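Local coordinates for protein aldehyde dehydrogenase (Burkholderia cenocepacia, PDB 4O6R) that probably oxidises aldehydes to carboxylic acids with NAD or NADP as the electron acceptor, and binds adenosine monophosphate in this crystal form, at residues A[79-84]-A[116-121]; A[111-116]-A[161-166]. All coordinates share one frame; numbering follows the deposited sequence. Where two conformers were deposited one is given.

Contact 1: residues A[79-84]-A[116-121]; sequences LADAIE and CFRYFG
Helices 69-85 and 102-123 of the aldehyde dehydrogenase fold run antiparallel here, their short segments 163° apart in direction and 8.7 Å between axes, and the interface divides into an apolar half and a charged half. The apolar half is built on Phe117. Leu79, with CG anti to its backbone N (chi1 -179°), sets CD2 almost exactly on the ring normal of Phe117, 3.5 Å from the ring centroid, a CH-pi contact over one face. Ile83 reaches the same ring obliquely with the tip of its longer branch, CD1 lying 3.5 Å from Phe117 CD2. Ala80, whose CA is closest to that of Arg118, bridges the two halves: its methyl lies over one face of the guanidinium, offset toward the rim, 3.7 Å from Arg118 NH2.

Arg118 leaves its backbone with CG anti to N (chi1 178°) and bends at chi3 to bring its head across to two acids, forming a salt-bridge network. Glu84 is gripped end-on: NH2 of Arg118 bonds OE1 of Glu84 at 2.8 Å and NH1 bonds OE2 of Glu84 at 3.0 Å. Both nitrogens meet the oxygens from above the carboxylate plane, so the two flat groups are well short of coplanar. NH2 of Arg118 also donates to OD1 of Asp81 at 3.0 Å, using the anti lone pair of that oxygen, and a water accepts from Arg118 NE at 2.8 Å while giving a weak bond to the same OD1.

Glu84 forms a further salt bridge with Arg74 of the second subunit, which extends the network to a subunit boundary, where Leu77 of that subunit packs on Arg118. Within the chain, helix 187-199 packs on Leu79 and Ile83, while Phe117 reaches helix 159-172.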
# COMPACT_ATOMS: atom_id res chain seq x y z
N LEU A 79 -5.25 16.64 21.55
CA LEU A 79 -5.57 15.78 22.69
C LEU A 79 -4.29 15.18 23.29
O LEU A 79 -4.11 15.17 24.53
CB LEU A 79 -6.51 14.66 22.32
CG LEU A 79 -6.91 13.72 23.47
CD1 LEU A 79 -7.60 14.46 24.60
CD2 LEU A 79 -7.80 12.63 22.92
N ALA A 80 -3.40 14.69 22.42
CA ALA A 80 -2.15 14.10 22.86
C ALA A 80 -1.34 15.09 23.67
O ALA A 80 -0.78 14.76 24.74
CB ALA A 80 -1.34 13.61 21.68
N ASP A 81 -1.29 16.32 23.18
CA ASP A 81 -0.55 17.36 23.91
C ASP A 81 -1.19 17.64 25.25
O ASP A 81 -0.48 17.82 26.24
CB ASP A 81 -0.50 18.66 23.11
CG ASP A 81 0.47 18.59 21.94
OD1 ASP A 81 1.37 17.72 21.92
OD2 ASP A 81 0.34 19.46 21.05
N ALA A 82 -2.51 17.71 25.28
CA ALA A 82 -3.23 18.01 26.54
C ALA A 82 -3.01 16.91 27.59
O ALA A 82 -2.87 17.16 28.80
CB ALA A 82 -4.71 18.19 26.26
N ILE A 83 -3.00 15.67 27.13
CA ILE A 83 -2.70 14.54 28.02
C ILE A 83 -1.32 14.72 28.63
O ILE A 83 -1.16 14.67 29.87
CB ILE A 83 -2.81 13.20 27.26
CG1 ILE A 83 -4.27 12.91 26.93
CG2 ILE A 83 -2.19 12.06 28.07
CD1 ILE A 83 -4.47 11.83 25.86
N GLU A 84 -0.33 14.99 27.79
CA GLU A 84 1.02 15.22 28.29
C GLU A 84 1.09 16.40 29.25
O GLU A 84 1.78 16.31 30.28
CB GLU A 84 2.02 15.37 27.15
CG GLU A 84 2.27 14.02 26.49
CD GLU A 84 3.08 14.07 25.19
OE1 GLU A 84 3.34 15.17 24.66
OE2 GLU A 84 3.42 12.98 24.67
N CYS A 116 -0.26 7.09 21.40
CA CYS A 116 -1.24 6.46 20.53
C CYS A 116 -2.20 7.48 19.92
O CYS A 116 -2.46 7.44 18.74
CB CYS A 116 -2.00 5.37 21.27
SG CYS A 116 -3.09 4.38 20.20
N PHE A 117 -2.71 8.43 20.73
CA PHE A 117 -3.54 9.48 20.17
C PHE A 117 -2.70 10.29 19.15
O PHE A 117 -3.23 10.66 18.12
CB PHE A 117 -4.12 10.39 21.24
CG PHE A 117 -5.38 9.85 21.89
CD1 PHE A 117 -6.52 9.60 21.14
CD2 PHE A 117 -5.43 9.64 23.26
CE1 PHE A 117 -7.67 9.13 21.75
CE2 PHE A 117 -6.60 9.17 23.87
CZ PHE A 117 -7.72 8.93 23.10
N ARG A 118 -1.43 10.56 19.45
CA ARG A 118 -0.62 11.35 18.53
C ARG A 118 -0.42 10.59 17.21
O ARG A 118 -0.59 11.18 16.16
CB ARG A 118 0.71 11.75 19.13
CG ARG A 118 1.58 12.54 18.18
CD ARG A 118 2.78 13.14 18.89
NE ARG A 118 2.37 14.08 19.93
CZ ARG A 118 2.55 13.92 21.24
NH1 ARG A 118 3.16 12.84 21.72
NH2 ARG A 118 2.15 14.88 22.09
N TYR A 119 -0.12 9.29 17.30
CA TYR A 119 0.01 8.46 16.08
C TYR A 119 -1.24 8.60 15.21
O TYR A 119 -1.15 8.88 14.02
CB TYR A 119 0.26 7.00 16.44
CG TYR A 119 0.40 6.10 15.25
CD1 TYR A 119 1.64 5.88 14.66
CD2 TYR A 119 -0.70 5.46 14.69
CE1 TYR A 119 1.80 5.04 13.59
CE2 TYR A 119 -0.55 4.59 13.60
CZ TYR A 119 0.70 4.40 13.05
OH TYR A 119 0.87 3.55 11.96
N PHE A 120 -2.41 8.38 15.81
CA PHE A 120 -3.66 8.45 15.08
C PHE A 120 -4.05 9.83 14.60
O PHE A 120 -4.66 9.95 13.54
CB PHE A 120 -4.80 7.70 15.80
CG PHE A 120 -4.64 6.24 15.65
CD1 PHE A 120 -4.89 5.66 14.44
CD2 PHE A 120 -4.01 5.49 16.63
CE1 PHE A 120 -4.62 4.34 14.22
CE2 PHE A 120 -3.77 4.14 16.42
CZ PHE A 120 -4.08 3.57 15.21
N GLY A 121 -3.67 10.87 15.33
CA GLY A 121 -3.86 12.21 14.84
C GLY A 121 -3.09 12.44 13.55
O GLY A 121 -3.59 13.08 12.64
O HOH W 1 0.51 16.09 19.28

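Contact 2: residues A[111-116]-A[161-166]; sequences PRTAAC and MFTSWK. With NO3 (nitrate ion), chain F.
The indole of Trp165 receives the methyl CE of Met161 on one face, toward the rim, and Cys116 SG in an oblique sulfur-aromatic contact, 3.9 Å from Trp165 CD1; at the edge of the Arg112 guanidinium, in its plane, sits a nitrate ion. Both Arg112 terminal nitrogens donate to nitrate O2, NH1 at 2.9 Å; Lys448 also holds the ion, probably from the crystallisation liquor. Met161 bends at chi3 (62°), and its sulfur lies against the Arg112 chain, Met161 SD 3.4 Å from Arg112 CD. Ser164 takes the crowded rotamer (chi1 71°), turning OG back to the carbonyl O of Met161 at 2.7 Å; its CB fits against Thr113 CG2 and Cys116 CB. Thr113 OG1 likewise bonds Asp109 O. A water donates to Arg112 O and accepts from Trp165 NE1. Segments 111-116 and 161-166, on helices 102-123 and 159-172, run nearly parallel, 16° apart and 8.1 Å between axes. Ile83 of helix 69-85 packs on Thr113 and helix 187-199 on Thr163. Helix 159-172 connects parallel strands 138-153 and 176-180, a beta-alpha-beta crossover consistent with the Rossmann-like nucleotide-binding domain of this family; Gln152 of the first strand bonds Lys166 O.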
# COMPACT_ATOMS: atom_id res chain seq x y z
N PRO A 111 2.22 8.21 28.98
CA PRO A 111 2.96 8.34 27.72
C PRO A 111 2.43 7.45 26.58
O PRO A 111 2.36 7.90 25.45
CB PRO A 111 4.39 7.90 28.10
CG PRO A 111 4.49 8.20 29.55
CD PRO A 111 3.12 7.90 30.11
N ARG A 112 2.03 6.22 26.89
CA ARG A 112 1.55 5.32 25.83
C ARG A 112 0.24 5.83 25.27
O ARG A 112 -0.02 5.74 24.08
CB ARG A 112 1.39 3.88 26.33
CG ARG A 112 2.68 3.04 26.39
CD ARG A 112 2.46 1.90 27.37
NE ARG A 112 3.16 0.67 27.08
CZ ARG A 112 2.92 -0.51 27.64
NH1 ARG A 112 1.96 -0.66 28.55
NH2 ARG A 112 3.65 -1.56 27.30
N THR A 113 -0.61 6.37 26.15
CA THR A 113 -1.89 6.94 25.75
C THR A 113 -1.67 8.15 24.87
O THR A 113 -2.24 8.22 23.80
CB THR A 113 -2.74 7.32 26.99
OG1 THR A 113 -2.86 6.18 27.84
CG2 THR A 113 -4.11 7.77 26.60
N ALA A 114 -0.83 9.08 25.30
CA ALA A 114 -0.49 10.23 24.47
C ALA A 114 0.10 9.83 23.09
O ALA A 114 -0.30 10.35 22.05
CB ALA A 114 0.45 11.16 25.22
N ALA A 115 1.03 8.89 23.11
CA ALA A 115 1.69 8.44 21.89
C ALA A 115 0.71 7.85 20.90
O ALA A 115 0.82 8.08 19.70
CB ALA A 115 2.76 7.41 22.23
N CYS A 116 -0.26 7.09 21.40
CA CYS A 116 -1.24 6.46 20.53
C CYS A 116 -2.20 7.48 19.92
O CYS A 116 -2.46 7.44 18.74
CB CYS A 116 -2.00 5.37 21.27
SG CYS A 116 -3.09 4.38 20.20
N MET A 161 -4.91 3.76 28.87
CA MET A 161 -4.30 3.40 27.59
C MET A 161 -5.35 2.95 26.58
O MET A 161 -5.26 3.28 25.40
CB MET A 161 -3.25 2.33 27.79
CG MET A 161 -2.06 2.40 26.86
SD MET A 161 -0.82 1.19 27.41
CE MET A 161 -1.79 -0.33 27.22
N PHE A 162 -6.35 2.21 27.05
CA PHE A 162 -7.41 1.73 26.16
C PHE A 162 -8.22 2.83 25.54
O PHE A 162 -8.74 2.63 24.44
CB PHE A 162 -8.36 0.75 26.87
CG PHE A 162 -7.77 -0.59 27.15
CD1 PHE A 162 -6.85 -1.15 26.30
CD2 PHE A 162 -8.16 -1.29 28.26
CE1 PHE A 162 -6.30 -2.39 26.59
CE2 PHE A 162 -7.64 -2.53 28.53
CZ PHE A 162 -6.71 -3.08 27.69
N THR A 163 -8.35 3.99 26.20
CA THR A 163 -9.03 5.12 25.55
C THR A 163 -8.39 5.45 24.22
O THR A 163 -9.09 5.69 23.22
CB THR A 163 -9.10 6.43 26.40
OG1 THR A 163 -7.80 7.00 26.60
CG2 THR A 163 -9.76 6.15 27.75
N SER A 164 -7.07 5.46 24.20
CA SER A 164 -6.31 5.76 22.99
C SER A 164 -6.33 4.61 22.00
O SER A 164 -6.52 4.83 20.80
CB SER A 164 -4.88 6.16 23.33
OG SER A 164 -4.10 5.05 23.78
N TRP A 165 -6.16 3.38 22.46
CA TRP A 165 -6.14 2.24 21.51
C TRP A 165 -7.47 2.10 20.74
O TRP A 165 -7.49 1.78 19.56
CB TRP A 165 -5.87 0.94 22.25
CG TRP A 165 -4.49 0.77 22.76
CD1 TRP A 165 -3.53 1.74 22.97
CD2 TRP A 165 -3.90 -0.46 23.15
NE1 TRP A 165 -2.38 1.16 23.47
CE2 TRP A 165 -2.58 -0.18 23.59
CE3 TRP A 165 -4.34 -1.79 23.11
CZ2 TRP A 165 -1.69 -1.20 23.99
CZ3 TRP A 165 -3.46 -2.81 23.54
CH2 TRP A 165 -2.16 -2.50 23.97
N LYS A 166 -8.56 2.32 21.46
CA LYS A 166 -9.90 2.26 20.89
C LYS A 166 -10.29 3.49 20.08
O LYS A 166 -10.68 3.39 18.90
CB LYS A 166 -10.89 2.13 22.03
CG LYS A 166 -10.81 0.83 22.76
CD LYS A 166 -11.31 -0.29 21.90
CE LYS A 166 -10.36 -1.44 22.00
NZ LYS A 166 -10.69 -2.48 20.99
N NO3 F . 1.24 -4.11 28.31
O1 NO3 F . 0.65 -3.59 27.36
O2 NO3 F . 2.28 -3.48 28.96
O3 NO3 F . 0.85 -5.36 28.78
O HOH W 2 0.18 2.98 22.87

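How the contacts relate
Helix 102-123 serves both contacts, lying between helices 69-85 and 159-172 and packing against both, with Cys116 common to the two segments taken from it. Contact 2 is the buried one, its centre about 10 Å from that of the chain, and no other chain touches it. Contact 1, whose centre is about 17 Å out, is partly buried and reaches the second subunit. Contact 1 adds salt bridges at its outer side to an apolar cluster, whereas in contact 2 the hydroxyls turn to their own helices, no clear direct hydrogen bond crosses, and the charge of Arg112 meets a nitrate. Phe117 knits the two together, its CZ packing 3.5 Å from Ser164 CA.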